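PDB 2CV8: tRNA-splicing endonuclease from Sulfolobus tokodaii, which cuts introns out of precursor tRNAs at both splice sites, giving tRNA halves and an intron with 2',3'-cyclic phosphate and 5'-hydroxyl ends. Local coordinates for the interface of chains A and B. Numbering follows the deposited sequence. Chains: chain A/B, tRNA-splicing endonuclease.

Contact 1: the interface of chains A and B. Residues chain A 178, 180; chain B 97, 100, 102, 130, 159, 172.
The terminal carboxylate oxygen OXT of A:Met180 takes one hydrogen bond here, from the side-chain amine NZ of B:Lys100 at 3.2 Å. The lysine chain is extended beyond CG, so its amine arrives tip first, and the opposite charges probably strengthen the grip. The other carboxylate oxygen, O, meets the phenol OH of B:Tyr102 only weakly. A long amine and a phenol suit a chain end, since both reach out to a charge that the apolar neighbours cannot satisfy. A:Met180 is a selenomethionine and is poorly ordered, as is A:Leu178, so the finer distances are approximate. Its chi1 (-65°) sets CG over one face of the B:Tyr172 ring in a CH-pi contact; the bends at chi2 (-66°) and chi3 (-109°) then carry CE over the same face, toward the rim. Methyl CE of A:Met180 meets B:Ile159 CD1 tip to tip at 3.9 Å. B:Leu97 CD2 lies 4.1 Å from A:Met180 CE, crossing obliquely. A flexible, unbranched chain suits this bend between an aromatic face and branched aliphatics. A:Leu178 crosses B:Ile159 at about a right angle, methyl CD1 against methyl CD1, and its CB lies 3.6 Å from B:Tyr172 CB. The site is a C-terminal tail docked on the partner's catalytic domain: strand 170-178 of chain A pairs antiparallel with its counterpart at A:Leu178 and B:Tyr172, and the last residue runs on toward the end of helix 87-99 of chain B.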
loop_
_atom_site.group_PDB
_atom_site.type_symbol
_atom_site.label_atom_id
_atom_site.label_comp_id
_atom_site.label_asym_id
_atom_site.label_seq_id
_atom_site.Cartn_x
_atom_site.Cartn_y
_atom_site.Cartn_z
ATOM N N LEU A 178 3.381 9.871 -0.805
ATOM C CA LEU A 178 4.684 10.355 -1.260
ATOM C C LEU A 178 4.607 11.504 -2.248
ATOM O O LEU A 178 3.592 11.715 -2.916
ATOM C CB LEU A 178 5.485 9.222 -1.912
ATOM C CG LEU A 178 6.179 8.186 -1.030
ATOM C CD1 LEU A 178 6.790 7.108 -1.905
ATOM C CD2 LEU A 178 7.246 8.864 -0.194
HETATM N N MSE A 180 7.013 12.123 -4.982
HETATM C CA MSE A 180 8.132 11.775 -5.852
HETATM C C MSE A 180 8.767 12.961 -6.557
HETATM O O MSE A 180 9.988 13.157 -6.376
HETATM O OXT MSE A 180 8.040 13.663 -7.292
HETATM C CB MSE A 180 7.682 10.767 -6.898
HETATM C CG MSE A 180 7.285 9.455 -6.302
HETATM SE SE MSE A 180 8.755 8.559 -5.505
HETATM C CE MSE A 180 8.933 7.131 -6.831
ATOM N N LEU B 97 7.806 9.247 -14.242
ATOM C CA LEU B 97 9.061 9.012 -13.571
ATOM C C LEU B 97 10.230 9.316 -14.483
ATOM O O LEU B 97 11.228 9.908 -14.063
ATOM C CB LEU B 97 9.138 7.570 -13.081
ATOM C CG LEU B 97 8.266 7.270 -11.858
ATOM C CD1 LEU B 97 8.580 5.879 -11.329
ATOM C CD2 LEU B 97 8.530 8.306 -10.776
ATOM N N LYS B 100 10.754 12.925 -14.914
ATOM C CA LYS B 100 11.327 13.520 -13.711
ATOM C C LYS B 100 12.815 13.229 -13.589
ATOM O O LYS B 100 13.452 13.622 -12.612
ATOM C CB LYS B 100 10.593 13.024 -12.459
ATOM C CG LYS B 100 9.265 13.705 -12.249
ATOM C CD LYS B 100 8.508 13.181 -11.042
ATOM C CE LYS B 100 7.118 13.817 -10.981
ATOM N NZ LYS B 100 6.272 13.244 -9.907
ATOM N N TYR B 102 14.368 10.076 -13.501
ATOM C CA TYR B 102 14.800 8.785 -12.974
ATOM C C TYR B 102 15.075 7.858 -14.159
ATOM O O TYR B 102 14.611 8.101 -15.273
ATOM C CB TYR B 102 13.716 8.140 -12.098
ATOM C CG TYR B 102 13.300 8.909 -10.864
ATOM C CD1 TYR B 102 12.435 9.999 -10.952
ATOM C CD2 TYR B 102 13.741 8.519 -9.593
ATOM C CE1 TYR B 102 12.011 10.677 -9.806
ATOM C CE2 TYR B 102 13.321 9.193 -8.445
ATOM C CZ TYR B 102 12.454 10.270 -8.554
ATOM O OH TYR B 102 12.016 10.933 -7.420
ATOM N N VAL B 130 8.540 0.238 -7.889
ATOM C CA VAL B 130 7.247 0.885 -8.023
ATOM C C VAL B 130 6.225 -0.029 -8.668
ATOM O O VAL B 130 6.532 -0.791 -9.586
ATOM C CB VAL B 130 7.334 2.196 -8.887
ATOM C CG1 VAL B 130 5.988 2.903 -8.907
ATOM C CG2 VAL B 130 8.401 3.139 -8.343
ATOM N N ILE B 159 6.772 1.137 -3.635
ATOM C CA ILE B 159 5.967 2.339 -3.845
ATOM C C ILE B 159 4.844 2.143 -4.857
ATOM O O ILE B 159 5.051 1.576 -5.925
ATOM C CB ILE B 159 6.872 3.503 -4.317
ATOM C CG1 ILE B 159 7.868 3.854 -3.217
ATOM C CG2 ILE B 159 6.046 4.729 -4.656
ATOM C CD1 ILE B 159 8.738 5.032 -3.544
ATOM N N TYR B 172 1.889 9.220 -5.354
ATOM C CA TYR B 172 2.779 8.144 -4.953
ATOM C C TYR B 172 2.620 7.850 -3.474
ATOM O O TYR B 172 2.676 8.758 -2.657
ATOM C CB TYR B 172 4.231 8.507 -5.261
ATOM C CG TYR B 172 4.545 8.478 -6.739
ATOM C CD1 TYR B 172 4.653 9.658 -7.472
ATOM C CD2 TYR B 172 4.707 7.270 -7.414
ATOM C CE1 TYR B 172 4.918 9.631 -8.840
ATOM C CE2 TYR B 172 4.960 7.233 -8.778
ATOM C CZ TYR B 172 5.062 8.415 -9.488
ATOM O OH TYR B 172 5.267 8.386 -10.850
#

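Contact 2: the interface of chains A and B. Residues chain A 137-141, 143-144; chain B 133-140, 144.
B:Gln138, B:Ile139 and A:Ser141 bury the most surface in this antiparallel pairing of two short strands. The pairing centres on the two copies of residue 139: B:Ile139 N donates to A:Ile139 O at 2.8 Å, and A:Ile139 N returns a bond to B:Ile139 O at 2.9 Å, nearly along the C=O axis. Isoleucine suits these strands, its branched carbon favouring extended backbone. A:Ile139 places CG1 anti to its backbone N (chi1 -171°), and its CG2 meets B:Ile144 CD1 at 3.7 Å at a right-angled crossing. B:Ile139 instead sets CG1 anti to the carbonyl carbon (chi1 -47°), with CD1 against A:Ser141 OG. B:Gln138, bent at chi2 (-89°), lies across A:Ser140 and offers NE2 weakly to the carboxylate oxygen OE1 of A:Glu143. As modelled, its OE1 clashes with A:Gln138 O, both being acceptors; a reversed amide would supply a donor but lose the A:Glu143 bond, and the coordinates do not settle it. A:Ser141 OG can donate to B:Ser137 O, in the carbonyl plane, or B:Asp134 O, above its plane, both at 3.1 Å. Small serine fits close against backbone, and A:Ser140 OG donates to B:Asn136 O at 2.7 Å. A:Ser140 N bonds to A:Glu143 OE1 at 2.6 Å, the carboxylate-to-backbone half of a capping box, fixing the turn into the helix. In the fold, strand 138-140 of each chain pairs with its copy, then leads into the helix starting at residue 141.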
loop_
_atom_site.group_PDB
_atom_site.type_symbol
_atom_site.label_atom_id
_atom_site.label_comp_id
_atom_site.label_asym_id
_atom_site.label_seq_id
_atom_site.Cartn_x
_atom_site.Cartn_y
_atom_site.Cartn_z
ATOM N N SER A 137 -11.320 -8.346 2.694
ATOM C CA SER A 137 -11.656 -6.959 2.418
ATOM C C SER A 137 -11.158 -6.477 1.043
ATOM O O SER A 137 -10.242 -7.057 0.455
ATOM C CB SER A 137 -11.084 -6.074 3.526
ATOM O OG SER A 137 -11.537 -6.507 4.798
ATOM N N GLN A 138 -11.777 -5.414 0.538
ATOM C CA GLN A 138 -11.410 -4.846 -0.750
ATOM C C GLN A 138 -11.486 -3.333 -0.642
ATOM O O GLN A 138 -12.577 -2.758 -0.592
ATOM C CB GLN A 138 -12.373 -5.328 -1.830
ATOM C CG GLN A 138 -12.692 -6.804 -1.726
ATOM C CD GLN A 138 -13.875 -7.210 -2.581
ATOM O OE1 GLN A 138 -14.857 -6.470 -2.702
ATOM N NE2 GLN A 138 -13.798 -8.402 -3.163
ATOM N N ILE A 139 -10.323 -2.694 -0.593
ATOM C CA ILE A 139 -10.244 -1.243 -0.503
ATOM C C ILE A 139 -9.680 -0.666 -1.801
ATOM O O ILE A 139 -8.750 -1.216 -2.398
ATOM C CB ILE A 139 -9.360 -0.809 0.680
ATOM C CG1 ILE A 139 -9.486 0.695 0.886
ATOM C CG2 ILE A 139 -7.902 -1.169 0.426
ATOM C CD1 ILE A 139 -8.720 1.203 2.093
ATOM N N SER A 140 -10.258 0.440 -2.248
ATOM C CA SER A 140 -9.802 1.062 -3.477
ATOM C C SER A 140 -8.566 1.882 -3.206
ATOM O O SER A 140 -8.332 2.322 -2.086
ATOM C CB SER A 140 -10.881 1.960 -4.068
ATOM O OG SER A 140 -10.402 2.596 -5.234
ATOM N N SER A 141 -7.777 2.089 -4.249
ATOM C CA SER A 141 -6.548 2.852 -4.133
ATOM C C SER A 141 -6.844 4.274 -3.656
ATOM O O SER A 141 -6.049 4.865 -2.930
ATOM C CB SER A 141 -5.840 2.880 -5.490
ATOM O OG SER A 141 -5.896 1.606 -6.121
ATOM N N GLU A 143 -9.467 5.016 -1.834
ATOM C CA GLU A 143 -10.196 4.940 -0.569
ATOM C C GLU A 143 -9.084 5.083 0.464
ATOM O O GLU A 143 -9.238 5.732 1.497
ATOM C CB GLU A 143 -10.907 3.588 -0.418
ATOM C CG GLU A 143 -12.010 3.364 -1.443
ATOM C CD GLU A 143 -12.905 2.184 -1.116
ATOM O OE1 GLU A 143 -12.391 1.063 -0.935
ATOM O OE2 GLU A 143 -14.134 2.382 -1.046
ATOM N N ILE A 144 -7.951 4.478 0.132
ATOM C CA ILE A 144 -6.746 4.512 0.942
ATOM C C ILE A 144 -6.277 5.961 1.091
ATOM O O ILE A 144 -6.690 6.661 2.016
ATOM C CB ILE A 144 -5.638 3.696 0.262
ATOM C CG1 ILE A 144 -6.017 2.215 0.261
ATOM C CG2 ILE A 144 -4.313 3.945 0.938
ATOM C CD1 ILE A 144 -5.054 1.335 -0.502
ATOM N N LEU B 133 -0.744 1.743 -10.264
ATOM C CA LEU B 133 -2.116 1.408 -9.950
ATOM C C LEU B 133 -3.115 2.437 -10.449
ATOM O O LEU B 133 -2.803 3.620 -10.595
ATOM C CB LEU B 133 -2.268 1.242 -8.438
ATOM C CG LEU B 133 -2.842 -0.092 -7.980
ATOM C CD1 LEU B 133 -2.101 -1.260 -8.646
ATOM C CD2 LEU B 133 -2.745 -0.168 -6.478
ATOM N N ASP B 134 -4.321 1.954 -10.713
ATOM C CA ASP B 134 -5.423 2.776 -11.175
ATOM C C ASP B 134 -6.109 3.185 -9.871
ATOM O O ASP B 134 -6.556 2.342 -9.097
ATOM C CB ASP B 134 -6.298 1.919 -12.093
ATOM C CG ASP B 134 -7.658 2.521 -12.363
ATOM O OD1 ASP B 134 -7.849 3.750 -12.206
ATOM O OD2 ASP B 134 -8.547 1.735 -12.752
ATOM N N GLU B 135 -6.086 4.484 -9.584
ATOM C CA GLU B 135 -6.649 5.004 -8.342
ATOM C C GLU B 135 -7.961 4.357 -7.925
ATOM O O GLU B 135 -8.213 4.156 -6.734
ATOM C CB GLU B 135 -6.835 6.520 -8.432
ATOM C CG GLU B 135 -7.829 6.975 -9.494
ATOM C CD GLU B 135 -7.945 8.493 -9.588
ATOM O OE1 GLU B 135 -8.673 8.977 -10.482
ATOM O OE2 GLU B 135 -7.312 9.197 -8.768
ATOM N N ASN B 136 -8.786 4.003 -8.903
ATOM C CA ASN B 136 -10.084 3.418 -8.608
ATOM C C ASN B 136 -10.092 1.913 -8.417
ATOM O O ASN B 136 -10.897 1.390 -7.644
ATOM C CB ASN B 136 -11.055 3.826 -9.705
ATOM C CG ASN B 136 -10.921 5.287 -10.056
ATOM O OD1 ASN B 136 -11.103 6.160 -9.197
ATOM N ND2 ASN B 136 -10.575 5.570 -11.316
ATOM N N SER B 137 -9.188 1.210 -9.087
ATOM C CA SER B 137 -9.141 -0.244 -8.970
ATOM C C SER B 137 -9.128 -0.737 -7.514
ATOM O O SER B 137 -8.268 -0.356 -6.717
ATOM C CB SER B 137 -7.929 -0.787 -9.718
ATOM O OG SER B 137 -8.150 -2.135 -10.091
ATOM N N GLN B 138 -10.102 -1.582 -7.182
ATOM C CA GLN B 138 -10.243 -2.144 -5.843
ATOM C C GLN B 138 -9.175 -3.197 -5.564
ATOM O O GLN B 138 -9.075 -4.200 -6.267
ATOM C CB GLN B 138 -11.635 -2.777 -5.676
ATOM C CG GLN B 138 -12.807 -1.788 -5.631
ATOM C CD GLN B 138 -13.130 -1.283 -4.227
ATOM O OE1 GLN B 138 -13.417 -2.068 -3.320
ATOM N NE2 GLN B 138 -13.099 0.034 -4.047
ATOM N N ILE B 139 -8.385 -2.968 -4.521
ATOM C CA ILE B 139 -7.328 -3.893 -4.138
ATOM C C ILE B 139 -7.827 -4.792 -2.998
ATOM O O ILE B 139 -8.530 -4.339 -2.098
ATOM C CB ILE B 139 -6.093 -3.123 -3.651
ATOM C CG1 ILE B 139 -5.753 -1.998 -4.622
ATOM C CG2 ILE B 139 -4.913 -4.042 -3.565
ATOM C CD1 ILE B 139 -4.744 -1.008 -4.057
ATOM N N SER B 140 -7.467 -6.068 -3.029
ATOM C CA SER B 140 -7.893 -6.982 -1.976
ATOM C C SER B 140 -6.806 -7.078 -0.922
ATOM O O SER B 140 -5.672 -6.653 -1.149
ATOM C CB SER B 140 -8.158 -8.369 -2.552
ATOM O OG SER B 140 -6.988 -8.867 -3.175
ATOM N N ILE B 144 -2.821 -6.798 -1.277
ATOM C CA ILE B 144 -2.111 -5.855 -0.424
ATOM C C ILE B 144 -1.081 -6.631 0.394
ATOM O O ILE B 144 0.031 -6.155 0.609
ATOM C CB ILE B 144 -3.087 -5.074 0.514
ATOM C CG1 ILE B 144 -3.861 -4.042 -0.300
ATOM C CG2 ILE B 144 -2.316 -4.346 1.631
ATOM C CD1 ILE B 144 -4.720 -3.114 0.564
#

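Contact 3: the interface of chains A and B. Residues chain A 141, 144-145, 151, 175-178; chain B 162, 171-173.
In this tRNA-intron endonuclease, C-terminal strands 170-178 of two subunits pair antiparallel, A:Trp177 opposite B:Ile173, and side chains on one side of the pairing pack against the A:Leu145 region. B:Arg171 has CG anti to its carbonyl carbon (chi1 -75°) and is extended to NE, running alongside both A:Leu145 and A:Trp177. A:Leu145 crosses it at about a right angle, and both methyls of its forked end press on CD of the arginine stem: CD2 lies 3.3 Å from B:Arg171 CD and CD1 lies 3.5 Å from the same carbon. Arginine suits the place because its aliphatic stem can pack while its guanidinium ends beside the indole NE1 of A:Trp177. A:Trp177, with CG anti to its backbone N (chi1 -175°), meets the stem edge-on, B:Arg171 CG lying in the plane of the indole. Its ring and the guanidinium are turned 49° apart; the close indole and guanidinium nitrogens are both donors and cannot bond to each other. B:Ile173 sends its branches two ways. Its CD1 meets A:Ile144 CG2 at 3.9 Å and also lies over one face of A:Phe175, toward the rim, while CG2 lies 4.0 Å from A:Leu145 CD2. B:Ile162 CD1 adds to this apolar cluster, at 3.4 Å from A:Ser141 CB and 3.8 Å from A:Leu145 CD2. Behind the leucine, A:Ser151 OG donates to A:Leu145 O at 2.8 Å, from above the carbonyl plane, a hydroxyl small enough to tie the backbone that carries this side chain.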
loop_
_atom_site.group_PDB
_atom_site.type_symbol
_atom_site.label_atom_id
_atom_site.label_comp_id
_atom_site.label_asym_id
_atom_site.label_seq_id
_atom_site.Cartn_x
_atom_site.Cartn_y
_atom_site.Cartn_z
ATOM N N SER A 141 -7.777 2.089 -4.249
ATOM C CA SER A 141 -6.548 2.852 -4.133
ATOM C C SER A 141 -6.844 4.274 -3.656
ATOM O O SER A 141 -6.049 4.865 -2.930
ATOM C CB SER A 141 -5.840 2.880 -5.490
ATOM O OG SER A 141 -5.896 1.606 -6.121
ATOM N N ILE A 144 -7.951 4.478 0.132
ATOM C CA ILE A 144 -6.746 4.512 0.942
ATOM C C ILE A 144 -6.277 5.961 1.091
ATOM O O ILE A 144 -6.690 6.661 2.016
ATOM C CB ILE A 144 -5.638 3.696 0.262
ATOM C CG1 ILE A 144 -6.017 2.215 0.261
ATOM C CG2 ILE A 144 -4.313 3.945 0.938
ATOM C CD1 ILE A 144 -5.054 1.335 -0.502
ATOM N N LEU A 145 -5.421 6.411 0.172
ATOM C CA LEU A 145 -4.915 7.777 0.221
ATOM C C LEU A 145 -6.120 8.695 0.366
ATOM O O LEU A 145 -6.004 9.827 0.836
ATOM C CB LEU A 145 -4.116 8.111 -1.051
ATOM C CG LEU A 145 -4.799 8.195 -2.421
ATOM C CD1 LEU A 145 -5.575 9.497 -2.546
ATOM C CD2 LEU A 145 -3.746 8.131 -3.512
ATOM N N SER A 151 -3.229 12.798 2.578
ATOM C CA SER A 151 -3.686 13.886 1.706
ATOM C C SER A 151 -4.734 14.759 2.396
ATOM O O SER A 151 -4.577 15.123 3.563
ATOM C CB SER A 151 -4.263 13.326 0.394
ATOM O OG SER A 151 -5.449 12.582 0.614
ATOM N N PHE A 175 1.465 3.079 5.286
ATOM C CA PHE A 175 1.784 3.758 4.043
ATOM C C PHE A 175 1.631 5.267 4.129
ATOM O O PHE A 175 0.760 5.781 4.829
ATOM C CB PHE A 175 0.976 3.210 2.861
ATOM C CG PHE A 175 -0.484 3.100 3.112
ATOM C CD1 PHE A 175 -1.185 4.142 3.705
ATOM C CD2 PHE A 175 -1.171 1.958 2.723
ATOM C CE1 PHE A 175 -2.552 4.051 3.909
ATOM C CE2 PHE A 175 -2.534 1.852 2.919
ATOM C CZ PHE A 175 -3.231 2.902 3.516
ATOM N N LYS A 176 2.511 5.962 3.414
ATOM C CA LYS A 176 2.525 7.414 3.379
ATOM C C LYS A 176 2.264 7.937 1.981
ATOM O O LYS A 176 2.581 7.277 0.991
ATOM C CB LYS A 176 3.883 7.932 3.834
ATOM C CG LYS A 176 4.332 7.405 5.172
ATOM C CD LYS A 176 5.609 8.090 5.608
ATOM C CE LYS A 176 5.999 7.681 7.014
ATOM N NZ LYS A 176 7.187 8.435 7.495
ATOM N N TRP A 177 1.677 9.127 1.912
ATOM C CA TRP A 177 1.413 9.776 0.641
ATOM C C TRP A 177 2.772 10.388 0.256
ATOM O O TRP A 177 3.274 11.293 0.925
ATOM C CB TRP A 177 0.356 10.865 0.831
ATOM C CG TRP A 177 -0.089 11.546 -0.434
ATOM C CD1 TRP A 177 -0.855 11.014 -1.429
ATOM C CD2 TRP A 177 0.201 12.894 -0.830
ATOM N NE1 TRP A 177 -1.061 11.944 -2.422
ATOM C CE2 TRP A 177 -0.424 13.105 -2.080
ATOM C CE3 TRP A 177 0.931 13.943 -0.250
ATOM C CZ2 TRP A 177 -0.344 14.322 -2.761
ATOM C CZ3 TRP A 177 1.011 15.152 -0.925
ATOM C CH2 TRP A 177 0.376 15.331 -2.170
ATOM N N LEU A 178 3.381 9.871 -0.805
ATOM C CA LEU A 178 4.684 10.355 -1.260
ATOM C C LEU A 178 4.607 11.504 -2.248
ATOM O O LEU A 178 3.592 11.715 -2.916
ATOM C CB LEU A 178 5.485 9.222 -1.912
ATOM C CG LEU A 178 6.179 8.186 -1.030
ATOM C CD1 LEU A 178 6.790 7.108 -1.905
ATOM C CD2 LEU A 178 7.246 8.864 -0.194
ATOM N N ILE B 162 -0.194 5.592 -8.076
ATOM C CA ILE B 162 -1.611 5.722 -8.391
ATOM C C ILE B 162 -1.894 6.825 -9.406
ATOM O O ILE B 162 -1.704 8.011 -9.133
ATOM C CB ILE B 162 -2.410 5.936 -7.106
ATOM C CG1 ILE B 162 -2.217 4.711 -6.204
ATOM C CG2 ILE B 162 -3.871 6.148 -7.430
ATOM C CD1 ILE B 162 -3.033 4.720 -4.933
ATOM N N ARG B 171 -0.315 10.119 -7.775
ATOM C CA ARG B 171 -0.114 10.151 -6.332
ATOM C C ARG B 171 0.748 8.952 -5.970
ATOM O O ARG B 171 0.401 7.805 -6.264
ATOM C CB ARG B 171 -1.456 10.073 -5.591
ATOM C CG ARG B 171 -2.281 11.356 -5.600
ATOM C CD ARG B 171 -3.655 11.115 -4.982
ATOM N NE ARG B 171 -4.460 12.330 -4.872
ATOM C CZ ARG B 171 -4.227 13.317 -4.010
ATOM N NH1 ARG B 171 -3.206 13.245 -3.166
ATOM N NH2 ARG B 171 -5.025 14.378 -3.987
ATOM N N TYR B 172 1.889 9.220 -5.354
ATOM C CA TYR B 172 2.779 8.144 -4.953
ATOM C C TYR B 172 2.620 7.850 -3.474
ATOM O O TYR B 172 2.676 8.758 -2.657
ATOM C CB TYR B 172 4.231 8.507 -5.261
ATOM C CG TYR B 172 4.545 8.478 -6.739
ATOM C CD1 TYR B 172 4.653 9.658 -7.472
ATOM C CD2 TYR B 172 4.707 7.270 -7.414
ATOM C CE1 TYR B 172 4.918 9.631 -8.840
ATOM C CE2 TYR B 172 4.960 7.233 -8.778
ATOM C CZ TYR B 172 5.062 8.415 -9.488
ATOM O OH TYR B 172 5.267 8.386 -10.850
ATOM N N ILE B 173 2.391 6.586 -3.134
ATOM C CA ILE B 173 2.232 6.211 -1.744
ATOM C C ILE B 173 3.091 4.987 -1.505
ATOM O O ILE B 173 2.962 3.970 -2.186
ATOM C CB ILE B 173 0.733 5.938 -1.372
ATOM C CG1 ILE B 173 0.353 4.482 -1.634
ATOM C CG2 ILE B 173 -0.186 6.839 -2.203
ATOM C CD1 ILE B 173 -0.968 4.075 -0.989
#

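Contact 3 is the middle of the three: its centre lies about 11 Å from those of contact 1 and contact 2, which are themselves about 19 Å apart. It shares A:Leu178 and B:Tyr172, both on strand 170-178, with contact 1, and A:Ser141 and A:Ile144, from helix 141-144, with contact 2. Two-fold symmetry repeats each contact with the chains exchanged, so the three probably act together in joining the subunits. The centre of contact 1 is about 9 Å from the predicted catalytic B:Tyr117, and that of contact 3 about 8 Å from A:Lys156, so dimerisation may help shape both active sites. The chains plausibly form one dimer of the family's dimer-of-dimers tetramer.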